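PDB 3M4X: NOL1/NOP2/sun family protein from Enterococcus faecium, which probably methylates cytosine in ribosomal RNA, drawing the methyl group from S-adenosylmethionine, as in its relatives of the RsmB/RsmF (NOL1/NOP2/sun) family. Local coordinates for residues 30-36 with 191-195; 237-243 with 284-288; 264-268 with 288-292; 281-285 with 295-299. All coordinates share one frame; numbering follows the deposited sequence.

Contact 1: 30-36 with 191-195; sequences ALEQGSV and FRKDP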
loop_
_atom_site.group_PDB
_atom_site.type_symbol
_atom_site.label_atom_id
_atom_site.label_comp_id
_atom_site.label_asym_id
_atom_site.label_seq_id
_atom_site.Cartn_x
_atom_site.Cartn_y
_atom_site.Cartn_z
ATOM N N ALA A 30 -12.952 -9.910 -24.816
ATOM C CA ALA A 30 -12.993 -9.377 -23.464
ATOM C C ALA A 30 -12.334 -8.016 -23.471
ATOM O O ALA A 30 -12.832 -7.077 -22.872
ATOM C CB ALA A 30 -12.285 -10.301 -22.495
ATOM N N LEU A 31 -11.226 -7.912 -24.190
ATOM C CA LEU A 31 -10.433 -6.690 -24.216
ATOM C C LEU A 31 -11.186 -5.528 -24.855
ATOM O O LEU A 31 -11.102 -4.393 -24.384
ATOM C CB LEU A 31 -9.105 -6.934 -24.948
ATOM C CG LEU A 31 -7.784 -7.082 -24.169
ATOM C CD1 LEU A 31 -7.965 -7.560 -22.724
ATOM C CD2 LEU A 31 -6.812 -7.982 -24.923
ATOM N N GLU A 32 -11.942 -5.810 -25.914
ATOM C CA GLU A 32 -12.610 -4.743 -26.660
ATOM C C GLU A 32 -14.059 -4.470 -26.269
ATOM O O GLU A 32 -14.570 -3.376 -26.509
ATOM C CB GLU A 32 -12.524 -5.013 -28.171
ATOM C CG GLU A 32 -13.056 -6.369 -28.583
ATOM C CD GLU A 32 -12.885 -6.635 -30.066
ATOM O OE1 GLU A 32 -11.786 -7.094 -30.473
ATOM O OE2 GLU A 32 -13.860 -6.375 -30.815
ATOM N N GLN A 33 -14.740 -5.445 -25.682
ATOM C CA GLN A 33 -16.143 -5.218 -25.321
ATOM C C GLN A 33 -16.415 -5.264 -23.816
ATOM O O GLN A 33 -17.485 -4.864 -23.364
ATOM C CB GLN A 33 -17.065 -6.200 -26.046
ATOM C CG GLN A 33 -17.178 -5.964 -27.549
ATOM C CD GLN A 33 -17.866 -4.653 -27.883
ATOM O OE1 GLN A 33 -18.604 -4.092 -27.066
ATOM N NE2 GLN A 33 -17.623 -4.155 -29.089
ATOM N N GLY A 34 -15.448 -5.749 -23.046
ATOM C CA GLY A 34 -15.678 -5.993 -21.639
ATOM C C GLY A 34 -15.618 -4.742 -20.793
ATOM O O GLY A 34 -15.184 -3.689 -21.252
ATOM N N SER A 35 -16.052 -4.866 -19.547
ATOM C CA SER A 35 -16.048 -3.742 -18.618
ATOM C C SER A 35 -14.855 -3.764 -17.679
ATOM O O SER A 35 -14.549 -4.798 -17.096
ATOM C CB SER A 35 -17.283 -3.821 -17.749
ATOM O OG SER A 35 -17.529 -5.172 -17.385
ATOM N N VAL A 36 -14.215 -2.615 -17.500
ATOM C CA VAL A 36 -13.192 -2.477 -16.458
ATOM C C VAL A 36 -13.802 -2.681 -15.073
ATOM O O VAL A 36 -14.765 -2.013 -14.706
ATOM C CB VAL A 36 -12.527 -1.094 -16.495
ATOM C CG1 VAL A 36 -11.740 -0.843 -15.214
ATOM C CG2 VAL A 36 -11.642 -0.968 -17.715
ATOM N N PHE A 191 -4.810 -2.253 -20.810
ATOM C CA PHE A 191 -5.437 -1.850 -22.077
ATOM C C PHE A 191 -6.886 -1.326 -21.941
ATOM O O PHE A 191 -7.219 -0.264 -22.478
ATOM C CB PHE A 191 -5.390 -2.993 -23.093
ATOM C CG PHE A 191 -4.060 -3.159 -23.767
ATOM C CD1 PHE A 191 -2.971 -2.387 -23.394
ATOM C CD2 PHE A 191 -3.896 -4.099 -24.771
ATOM C CE1 PHE A 191 -1.736 -2.544 -24.015
ATOM C CE2 PHE A 191 -2.669 -4.258 -25.394
ATOM C CZ PHE A 191 -1.589 -3.479 -25.013
ATOM N N ARG A 192 -7.739 -2.084 -21.251
ATOM C CA ARG A 192 -9.119 -1.672 -21.015
ATOM C C ARG A 192 -9.187 -0.384 -20.203
ATOM O O ARG A 192 -9.963 0.519 -20.512
ATOM C CB ARG A 192 -9.891 -2.757 -20.259
ATOM C CG ARG A 192 -10.289 -3.971 -21.081
ATOM C CD ARG A 192 -11.620 -4.562 -20.594
ATOM N NE ARG A 192 -11.546 -5.187 -19.267
ATOM C CZ ARG A 192 -12.041 -6.394 -18.994
ATOM N NH1 ARG A 192 -12.638 -7.102 -19.956
ATOM N NH2 ARG A 192 -11.939 -6.903 -17.769
ATOM N N LYS A 193 -8.367 -0.312 -19.160
ATOM C CA LYS A 193 -8.428 0.776 -18.184
ATOM C C LYS A 193 -7.769 2.058 -18.691
ATOM O O LYS A 193 -8.347 3.138 -18.591
ATOM C CB LYS A 193 -7.790 0.336 -16.859
ATOM C CG LYS A 193 -8.322 1.060 -15.629
ATOM C CD LYS A 193 -7.601 0.613 -14.348
ATOM C CE LYS A 193 -8.279 1.172 -13.097
ATOM N NZ LYS A 193 -7.459 0.973 -11.870
ATOM N N ASP A 194 -6.565 1.944 -19.241
ATOM C CA ASP A 194 -5.851 3.127 -19.712
ATOM C C ASP A 194 -5.523 3.070 -21.202
ATOM O O ASP A 194 -4.579 2.401 -21.604
ATOM C CB ASP A 194 -4.576 3.337 -18.900
ATOM C CG ASP A 194 -3.827 4.579 -19.317
ATOM O OD1 ASP A 194 -4.359 5.336 -20.162
ATOM O OD2 ASP A 194 -2.708 4.793 -18.805
ATOM N N PRO A 195 -6.303 3.790 -22.021
ATOM C CA PRO A 195 -6.125 3.840 -23.479
ATOM C C PRO A 195 -4.753 4.357 -23.915
ATOM O O PRO A 195 -4.353 4.135 -25.059
ATOM C CB PRO A 195 -7.227 4.800 -23.930
ATOM C CG PRO A 195 -8.275 4.685 -22.861
ATOM C CD PRO A 195 -7.511 4.512 -21.588
#
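Arg-192 hydrogen-bonds a backbone carbonyl in the last turn of helix 24-33 and so joins the N-terminal region to the Rossmann-like methyltransferase part. The tip makes the bond: NH1 donates to the backbone O of Ala-30 at 2.9 Å, with the oxygen close to the guanidinium plane and an N-H...O angle of 148°. Ala-30 O also takes the last helical bond from Gly-34 N, and the two donors arrive from opposite faces of its carbonyl plane, NH1 standing well above that plane. Beside this bond, NH1 lies 3.6 Å from CA of Gly-34, the residue where the helical backbone angles end. Ser-35 O sits over one face of the guanidinium toward its rim, 3.4 Å from NH2, at an angle too poor for a bond. The stem is used as well: Arg-192 CG rests 3.4 Å from the backbone O of Leu-31. The bends at chi2 and at chi3 (-69°) fold the chain round the helix end.

Further out, NH2 forms a salt bridge with Glu-293, which holds the guanidinium from a second direction, and Pro-287 packs on the arginine. The partial negative charge expected at a helix C terminus would suit a cation placed here. The 191-195 loop follows strand 176-182 and leads into helix 195-200, whose Asn-196 N is capped by Asp-194 OD1. On the far flank Val-36 splits its branches: CG1 is 3.9 Å from CG of Lys-193, while CG2 meets CB of Arg-192 at 3.6 Å.

Contact 2: 237-243 with 284-288; sequences FAPEENE and RIWPH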
loop_
_atom_site.group_PDB
_atom_site.type_symbol
_atom_site.label_atom_id
_atom_site.label_comp_id
_atom_site.label_asym_id
_atom_site.label_seq_id
_atom_site.Cartn_x
_atom_site.Cartn_y
_atom_site.Cartn_z
ATOM N N PHE A 237 0.419 -9.628 -19.835
ATOM C CA PHE A 237 0.186 -11.028 -20.179
ATOM C C PHE A 237 1.430 -11.706 -20.751
ATOM O O PHE A 237 1.501 -12.937 -20.814
ATOM C CB PHE A 237 -0.970 -11.149 -21.197
ATOM C CG PHE A 237 -2.267 -10.564 -20.714
ATOM C CD1 PHE A 237 -2.770 -9.394 -21.272
ATOM C CD2 PHE A 237 -2.981 -11.178 -19.698
ATOM C CE1 PHE A 237 -3.969 -8.850 -20.827
ATOM C CE2 PHE A 237 -4.175 -10.636 -19.237
ATOM C CZ PHE A 237 -4.673 -9.470 -19.807
ATOM N N ALA A 238 2.410 -10.913 -21.169
ATOM C CA ALA A 238 3.555 -11.464 -21.900
ATOM C C ALA A 238 4.324 -12.526 -21.125
ATOM O O ALA A 238 4.691 -12.315 -19.966
ATOM C CB ALA A 238 4.492 -10.350 -22.357
ATOM N N PRO A 239 4.554 -13.685 -21.765
ATOM C CA PRO A 239 5.455 -14.698 -21.208
ATOM C C PRO A 239 6.801 -14.081 -20.881
ATOM O O PRO A 239 7.380 -14.419 -19.854
ATOM C CB PRO A 239 5.615 -15.700 -22.362
ATOM C CG PRO A 239 4.287 -15.582 -23.117
ATOM C CD PRO A 239 3.918 -14.126 -23.026
ATOM N N GLU A 240 7.292 -13.190 -21.740
ATOM C CA GLU A 240 8.628 -12.626 -21.555
ATOM C C GLU A 240 8.781 -11.963 -20.183
ATOM O O GLU A 240 9.868 -11.937 -19.631
ATOM C CB GLU A 240 8.988 -11.648 -22.678
ATOM C CG GLU A 240 9.130 -12.294 -24.070
ATOM C CD GLU A 240 7.780 -12.528 -24.751
ATOM O OE1 GLU A 240 6.732 -12.180 -24.167
ATOM O OE2 GLU A 240 7.765 -13.059 -25.877
ATOM N N GLU A 241 7.678 -11.463 -19.630
ATOM C CA GLU A 241 7.704 -10.758 -18.346
ATOM C C GLU A 241 7.188 -11.574 -17.166
ATOM O O GLU A 241 7.296 -11.152 -16.022
ATOM C CB GLU A 241 6.921 -9.454 -18.447
ATOM C CG GLU A 241 7.499 -8.511 -19.465
ATOM C CD GLU A 241 6.550 -7.417 -19.822
ATOM O OE1 GLU A 241 5.888 -7.526 -20.880
ATOM O OE2 GLU A 241 6.456 -6.452 -19.036
ATOM N N ASN A 242 6.633 -12.743 -17.457
ATOM C CA ASN A 242 6.030 -13.586 -16.444
ATOM C C ASN A 242 6.774 -14.913 -16.281
ATOM O O ASN A 242 7.726 -15.000 -15.503
ATOM C CB ASN A 242 4.555 -13.828 -16.777
ATOM C CG ASN A 242 3.744 -12.528 -16.863
ATOM O OD1 ASN A 242 2.650 -12.501 -17.434
ATOM N ND2 ASN A 242 4.281 -11.452 -16.301
ATOM N N GLU A 243 6.343 -15.947 -16.996
ATOM C CA GLU A 243 6.982 -17.263 -16.863
ATOM C C GLU A 243 8.484 -17.241 -17.161
ATOM O O GLU A 243 9.238 -18.030 -16.595
ATOM C CB GLU A 243 6.325 -18.321 -17.763
ATOM C CG GLU A 243 4.921 -18.740 -17.370
ATOM C CD GLU A 243 3.842 -17.833 -17.959
ATOM O OE1 GLU A 243 4.201 -16.804 -18.567
ATOM O OE2 GLU A 243 2.635 -18.146 -17.804
ATOM N N ARG A 284 -2.270 -16.798 -13.065
ATOM C CA ARG A 284 -2.656 -15.876 -14.118
ATOM C C ARG A 284 -4.102 -15.454 -13.955
ATOM O O ARG A 284 -4.961 -16.245 -13.576
ATOM C CB ARG A 284 -2.429 -16.480 -15.509
ATOM C CG ARG A 284 -1.024 -16.238 -16.051
ATOM C CD ARG A 284 -0.819 -16.933 -17.394
ATOM N NE ARG A 284 0.473 -16.616 -17.995
ATOM C CZ ARG A 284 0.715 -15.550 -18.759
ATOM N NH1 ARG A 284 -0.250 -14.675 -19.033
ATOM N NH2 ARG A 284 1.931 -15.356 -19.250
ATOM N N ILE A 285 -4.363 -14.192 -14.247
ATOM C CA ILE A 285 -5.727 -13.709 -14.290
ATOM C C ILE A 285 -6.003 -13.207 -15.705
ATOM O O ILE A 285 -5.363 -12.266 -16.176
ATOM C CB ILE A 285 -5.970 -12.621 -13.216
ATOM C CG1 ILE A 285 -5.848 -13.244 -11.824
ATOM C CG2 ILE A 285 -7.349 -11.993 -13.386
ATOM C CD1 ILE A 285 -5.941 -12.268 -10.706
ATOM N N TRP A 286 -6.920 -13.882 -16.389
ATOM C CA TRP A 286 -7.289 -13.537 -17.760
ATOM C C TRP A 286 -8.668 -12.873 -17.744
ATOM O O TRP A 286 -9.586 -13.366 -17.086
ATOM C CB TRP A 286 -7.355 -14.789 -18.634
ATOM C CG TRP A 286 -6.043 -15.528 -18.900
ATOM C CD1 TRP A 286 -5.619 -16.688 -18.311
ATOM C CD2 TRP A 286 -5.038 -15.183 -19.870
ATOM N NE1 TRP A 286 -4.403 -17.070 -18.833
ATOM C CE2 TRP A 286 -4.028 -16.169 -19.795
ATOM C CE3 TRP A 286 -4.892 -14.139 -20.790
ATOM C CZ2 TRP A 286 -2.884 -16.132 -20.598
ATOM C CZ3 TRP A 286 -3.755 -14.104 -21.585
ATOM C CH2 TRP A 286 -2.766 -15.097 -21.487
ATOM N N PRO A 287 -8.821 -11.757 -18.470
ATOM C CA PRO A 287 -10.068 -10.974 -18.449
ATOM C C PRO A 287 -11.259 -11.742 -19.038
ATOM O O PRO A 287 -12.404 -11.507 -18.667
ATOM C CB PRO A 287 -9.747 -9.759 -19.332
ATOM C CG PRO A 287 -8.265 -9.803 -19.586
ATOM C CD PRO A 287 -7.828 -11.214 -19.410
ATOM N N HIS A 288 -10.993 -12.649 -19.964
ATOM C CA HIS A 288 -12.073 -13.397 -20.589
ATOM C C HIS A 288 -12.499 -14.608 -19.760
ATOM O O HIS A 288 -13.486 -15.268 -20.079
ATOM C CB HIS A 288 -11.666 -13.831 -21.997
ATOM C CG HIS A 288 -10.503 -14.776 -22.032
ATOM N ND1 HIS A 288 -9.210 -14.380 -21.752
ATOM C CD2 HIS A 288 -10.438 -16.094 -22.329
ATOM C CE1 HIS A 288 -8.402 -15.419 -21.870
ATOM N NE2 HIS A 288 -9.120 -16.469 -22.220
#
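The guanidinium of Arg-284 and the carboxylate of Glu-243 meet side-on and nearly coplanar, their planes 16° apart. NE donates to OE2 of Glu-243 at 2.7 Å and NH2 to OE1 of Glu-243 at 2.8 Å, each bond almost straight and each using the syn lone pair. With chi2 and chi3 both near 180°, the arginine runs out extended from the strand to reach this acid, whose OE2 also accepts from the backbone N of Arg-270. At its other end the same flat group grips one backbone oxygen: NH1 and NH2 both donate to Phe-237 O, at 3.0 and 2.9 Å respectively, and the oxygen lies in the guanidinium plane. Four bonds in one plane thus fix the rotation of the group, while OD1 of Asn-242 comes over a face without bonding.

Next to this polar array the rings of Phe-237 and Trp-286 run parallel, planes at 2°, but are slid so far apart (centroids 5.2 Å) that they barely overlap; CD2 of Phe-237 touches CZ3 of Trp-286 at 3.6 Å. Pro-287 CG meets Phe-237 CZ, and Phe-27 of helix 24-33 packs edge-to-face against both rings. Segment 237-243 carries the turn after strand 228-234 that leads into helix 243-252, just past the Thr-Cys sequence characteristic of RNA cytosine-5 methyltransferases; the buried arginine ties this turn to the hairpin strand 283-285 of the Rossmann-like fold.

Contact 3: 264-268 with 288-292; sequences QSVSS and HKDQG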
loop_
_atom_site.group_PDB
_atom_site.type_symbol
_atom_site.label_atom_id
_atom_site.label_comp_id
_atom_site.label_asym_id
_atom_site.label_seq_id
_atom_site.Cartn_x
_atom_site.Cartn_y
_atom_site.Cartn_z
ATOM N N GLN A 264 -10.706 -18.623 -4.152
ATOM C CA GLN A 264 -11.098 -18.332 -5.521
ATOM C C GLN A 264 -10.196 -19.068 -6.518
ATOM O O GLN A 264 -8.973 -18.910 -6.502
ATOM C CB GLN A 264 -11.045 -16.820 -5.758
ATOM C CG GLN A 264 -11.515 -16.383 -7.137
ATOM C CD GLN A 264 -12.993 -16.630 -7.361
ATOM O OE1 GLN A 264 -13.759 -16.815 -6.410
ATOM N NE2 GLN A 264 -13.405 -16.631 -8.625
ATOM N N SER A 265 -10.792 -19.882 -7.382
ATOM C CA SER A 265 -10.013 -20.554 -8.417
ATOM C C SER A 265 -9.573 -19.546 -9.466
ATOM O O SER A 265 -10.246 -18.537 -9.700
ATOM C CB SER A 265 -10.806 -21.685 -9.063
ATOM O OG SER A 265 -10.676 -22.875 -8.311
ATOM N N VAL A 266 -8.437 -19.816 -10.090
ATOM C CA VAL A 266 -7.852 -18.877 -11.030
ATOM C C VAL A 266 -7.099 -19.642 -12.075
ATOM O O VAL A 266 -6.896 -20.847 -11.942
ATOM C CB VAL A 266 -6.857 -17.924 -10.331
ATOM C CG1 VAL A 266 -7.581 -16.742 -9.730
ATOM C CG2 VAL A 266 -6.047 -18.675 -9.271
ATOM N N SER A 267 -6.678 -18.937 -13.117
ATOM C CA SER A 267 -5.790 -19.513 -14.116
ATOM C C SER A 267 -4.365 -19.600 -13.561
ATOM O O SER A 267 -4.044 -19.011 -12.523
ATOM C CB SER A 267 -5.811 -18.683 -15.397
ATOM O OG SER A 267 -7.125 -18.596 -15.916
ATOM N N SER A 268 -3.509 -20.320 -14.266
ATOM C CA SER A 268 -2.184 -20.606 -13.761
ATOM C C SER A 268 -1.133 -20.245 -14.796
ATOM O O SER A 268 -1.444 -20.106 -15.974
ATOM C CB SER A 268 -2.092 -22.086 -13.419
ATOM O OG SER A 268 -1.500 -22.791 -14.490
ATOM N N HIS A 288 -10.993 -12.649 -19.964
ATOM C CA HIS A 288 -12.073 -13.397 -20.589
ATOM C C HIS A 288 -12.499 -14.608 -19.760
ATOM O O HIS A 288 -13.486 -15.268 -20.079
ATOM C CB HIS A 288 -11.666 -13.831 -21.997
ATOM C CG HIS A 288 -10.503 -14.776 -22.032
ATOM N ND1 HIS A 288 -9.210 -14.380 -21.752
ATOM C CD2 HIS A 288 -10.438 -16.094 -22.329
ATOM C CE1 HIS A 288 -8.402 -15.419 -21.870
ATOM N NE2 HIS A 288 -9.120 -16.469 -22.220
ATOM N N LYS A 289 -11.765 -14.868 -18.683
ATOM C CA LYS A 289 -11.840 -16.135 -17.963
ATOM C C LYS A 289 -12.130 -15.905 -16.488
ATOM O O LYS A 289 -12.991 -16.554 -15.899
ATOM C CB LYS A 289 -10.492 -16.861 -18.067
ATOM C CG LYS A 289 -10.527 -18.215 -18.745
ATOM C CD LYS A 289 -9.205 -18.928 -18.510
ATOM C CE LYS A 289 -9.176 -20.350 -19.063
ATOM N NZ LYS A 289 -7.948 -21.067 -18.601
ATOM N N ASP A 290 -11.370 -14.986 -15.899
ATOM C CA ASP A 290 -11.404 -14.729 -14.469
ATOM C C ASP A 290 -11.981 -13.354 -14.215
ATOM O O ASP A 290 -12.356 -12.650 -15.144
ATOM C CB ASP A 290 -9.991 -14.776 -13.895
ATOM C CG ASP A 290 -9.272 -16.057 -14.227
ATOM O OD1 ASP A 290 -9.806 -17.135 -13.900
ATOM O OD2 ASP A 290 -8.177 -15.986 -14.822
ATOM N N GLN A 291 -12.040 -12.972 -12.946
ATOM C CA GLN A 291 -12.482 -11.635 -12.587
ATOM C C GLN A 291 -11.308 -10.668 -12.646
ATOM O O GLN A 291 -10.181 -11.037 -12.327
ATOM C CB GLN A 291 -13.115 -11.647 -11.198
ATOM C CG GLN A 291 -14.479 -12.284 -11.205
ATOM C CD GLN A 291 -15.311 -11.768 -12.363
ATOM O OE1 GLN A 291 -15.325 -10.563 -12.640
ATOM N NE2 GLN A 291 -15.998 -12.676 -13.060
ATOM N N GLY A 292 -11.560 -9.440 -13.079
ATOM C CA GLY A 292 -10.525 -8.426 -13.085
ATOM C C GLY A 292 -9.799 -8.230 -14.402
ATOM O O GLY A 292 -10.061 -8.912 -15.392
#
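The loop of the hairpin formed by strands 283-285 and 295-302 folds back here against the short strand 267-268, which itself pairs with 283-285. Ser-267 and Asp-290 make the one hydrogen bond of the contact: OG of the serine donates to OD2 of the aspartate at 3.0 Å, on the syn side of the carboxylate. OD2 has a second donor, the backbone N of Trp-286, so one carboxylate oxygen links Ser-267 to the backbone of Trp-286, near the end of strand 283-285. This double use holds the loop folded over the strand end. The aspartate turns its CG anti to the carbonyl carbon (chi1 -54°), bringing the carboxylate over Val-266 and Ser-267, and its OD1 stands 3.9 Å from CA of Val-266.

Lys-289 approaches Ser-267 OG along its stem, roughly at a right angle to the hydrogen bond, with CD 3.3 Å from that oxygen. The chain is extended beyond CG, which carries its ammonium past the serine, NZ remaining 3.7 Å from OG.

Outside the two segments, Tyr-66 bridges them: it packs on Val-266 and Asp-290, and its hydroxyl is hydrogen-bonded to the backbone O of Gln-291. The contact lies at the surface of the protein. Through the aspartate, the hairpin loop is joined to strand 267-268 in the antiparallel part of the methyltransferase sheet.

Contact 4: 281-285 with 295-299; sequences KTIRI and HFVAK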
loop_
_atom_site.group_PDB
_atom_site.type_symbol
_atom_site.label_atom_id
_atom_site.label_comp_id
_atom_site.label_asym_id
_atom_site.label_seq_id
_atom_site.Cartn_x
_atom_site.Cartn_y
_atom_site.Cartn_z
ATOM N N LYS A 281 2.237 -23.379 -10.488
ATOM C CA LYS A 281 1.997 -22.829 -9.153
ATOM C C LYS A 281 1.915 -21.317 -9.176
ATOM O O LYS A 281 1.542 -20.701 -8.185
ATOM C CB LYS A 281 3.115 -23.229 -8.190
ATOM C CG LYS A 281 3.205 -24.710 -7.890
ATOM C CD LYS A 281 4.460 -24.993 -7.065
ATOM C CE LYS A 281 4.873 -26.450 -7.182
ATOM N NZ LYS A 281 6.271 -26.653 -6.718
ATOM N N THR A 282 2.308 -20.714 -10.291
ATOM C CA THR A 282 2.120 -19.283 -10.465
ATOM C C THR A 282 0.696 -19.011 -10.977
ATOM O O THR A 282 0.023 -19.912 -11.484
ATOM C CB THR A 282 3.200 -18.671 -11.380
ATOM O OG1 THR A 282 2.991 -19.085 -12.736
ATOM C CG2 THR A 282 4.608 -19.120 -10.918
ATOM N N ILE A 283 0.239 -17.774 -10.823
ATOM C CA ILE A 283 -1.167 -17.435 -11.028
ATOM C C ILE A 283 -1.347 -16.470 -12.175
ATOM O O ILE A 283 -0.675 -15.444 -12.242
ATOM C CB ILE A 283 -1.752 -16.725 -9.801
ATOM C CG1 ILE A 283 -1.893 -17.680 -8.616
ATOM C CG2 ILE A 283 -3.086 -16.068 -10.142
ATOM C CD1 ILE A 283 -2.379 -16.963 -7.353
ATOM N N ARG A 284 -2.270 -16.798 -13.065
ATOM C CA ARG A 284 -2.656 -15.876 -14.118
ATOM C C ARG A 284 -4.102 -15.454 -13.955
ATOM O O ARG A 284 -4.961 -16.245 -13.576
ATOM C CB ARG A 284 -2.429 -16.480 -15.509
ATOM C CG ARG A 284 -1.024 -16.238 -16.051
ATOM C CD ARG A 284 -0.819 -16.933 -17.394
ATOM N NE ARG A 284 0.473 -16.616 -17.995
ATOM C CZ ARG A 284 0.715 -15.550 -18.759
ATOM N NH1 ARG A 284 -0.250 -14.675 -19.033
ATOM N NH2 ARG A 284 1.931 -15.356 -19.250
ATOM N N ILE A 285 -4.363 -14.192 -14.247
ATOM C CA ILE A 285 -5.727 -13.709 -14.290
ATOM C C ILE A 285 -6.003 -13.207 -15.705
ATOM O O ILE A 285 -5.363 -12.266 -16.176
ATOM C CB ILE A 285 -5.970 -12.621 -13.216
ATOM C CG1 ILE A 285 -5.848 -13.244 -11.824
ATOM C CG2 ILE A 285 -7.349 -11.993 -13.386
ATOM C CD1 ILE A 285 -5.941 -12.268 -10.706
ATOM N N HIS A 295 -3.480 -9.982 -14.476
ATOM C CA HIS A 295 -2.325 -9.955 -13.599
ATOM C C HIS A 295 -1.579 -11.278 -13.661
ATOM O O HIS A 295 -2.144 -12.327 -13.992
ATOM C CB HIS A 295 -2.759 -9.653 -12.158
ATOM C CG HIS A 295 -2.350 -8.292 -11.677
ATOM N ND1 HIS A 295 -3.135 -7.169 -11.856
ATOM C CD2 HIS A 295 -1.234 -7.868 -11.038
ATOM C CE1 HIS A 295 -2.521 -6.117 -11.346
ATOM N NE2 HIS A 295 -1.365 -6.515 -10.840
ATOM N N PHE A 296 -0.293 -11.208 -13.360
ATOM C CA PHE A 296 0.521 -12.385 -13.128
ATOM C C PHE A 296 1.130 -12.249 -11.732
ATOM O O PHE A 296 1.614 -11.180 -11.380
ATOM C CB PHE A 296 1.629 -12.453 -14.186
ATOM C CG PHE A 296 2.588 -13.576 -13.991
ATOM C CD1 PHE A 296 2.258 -14.867 -14.394
ATOM C CD2 PHE A 296 3.843 -13.345 -13.435
ATOM C CE1 PHE A 296 3.158 -15.913 -14.232
ATOM C CE2 PHE A 296 4.751 -14.384 -13.268
ATOM C CZ PHE A 296 4.407 -15.665 -13.665
ATOM N N VAL A 297 1.091 -13.315 -10.939
ATOM C CA VAL A 297 1.743 -13.318 -9.635
ATOM C C VAL A 297 2.473 -14.615 -9.345
ATOM O O VAL A 297 1.998 -15.690 -9.690
ATOM C CB VAL A 297 0.760 -13.085 -8.463
ATOM C CG1 VAL A 297 1.546 -12.940 -7.162
ATOM C CG2 VAL A 297 -0.030 -11.847 -8.696
ATOM N N ALA A 298 3.621 -14.506 -8.680
ATOM C CA ALA A 298 4.391 -15.671 -8.273
ATOM C C ALA A 298 4.965 -15.468 -6.868
ATOM O O ALA A 298 5.353 -14.353 -6.493
ATOM C CB ALA A 298 5.511 -15.940 -9.289
ATOM N N LYS A 299 4.993 -16.533 -6.077
ATOM C CA LYS A 299 5.630 -16.477 -4.757
ATOM C C LYS A 299 6.808 -17.448 -4.701
ATOM O O LYS A 299 6.666 -18.612 -5.049
ATOM C CB LYS A 299 4.638 -16.806 -3.640
ATOM C CG LYS A 299 5.253 -16.760 -2.250
ATOM C CD LYS A 299 4.191 -16.834 -1.146
ATOM C CE LYS A 299 3.503 -18.184 -1.154
ATOM N NZ LYS A 299 2.651 -18.426 0.042
HETATM O O HOH W 1 3.948 -19.000 -7.054
#
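Ile-283 and Val-297 form the tight centre of this antiparallel pairing: Ile-283 N donates to Val-297 O at 3.0 Å, nearly straight, and Val-297 N returns a bond of 3.1 Å to Ile-283 O. Above the adjoining non-hydrogen-bonded pair, Phe-296 sets CG anti to its own N (chi1 176°), which lays the ring along the partner strand. There its edge receives CG of Arg-284 at 3.9 Å, and its CE1 meets OG1 of Thr-282 at 3.5 Å, a hydroxyl whose bond goes to Leu-279 O. Thr-282 CG2 also packs on CB of Ala-298.

Strand 295-302 is the reversed strand of the class I methyltransferase fold, lying antiparallel between 228-234 and 255-258. Strand 283-285 adds a hairpin partner to one end of it, and the other face puts Val-297 against helix 95-101.

Toward the ends the pairing slackens. Ile-285 N still bonds His-295 O at 2.9 Å, but the return bond from His-295 N to Ile-285 O is weak at 3.4 Å. At the opposite end, beside the partly exposed Lys-281 and Lys-299, the direct bonds give way to a water, which accepts from Lys-299 N at 2.9 Å and lies within bonding distance of Lys-281 O.

From the N terminus, contact 1 closes the longest loop, bringing the end of helix 24-33 onto the 191-195 loop, and is complete before the others open. Contact 2 then opens after strand 228-234. Contact 3 opens within the loop of contact 2, and the two end on adjoining segments that share His-288. Contact 4, the shortest closure, begins on strand 283-285, where contact 2 ends, and crosses contact 3. Contacts 2 and 4 use this strand, and contact 3 uses its neighbour 267-268; strand 295-302 belongs to the same sheet. Ala-30 and Leu-31 pack on His-288 and Pro-287, linking contact 1 to that hairpin and the N-terminal helices to the methyltransferase sheet.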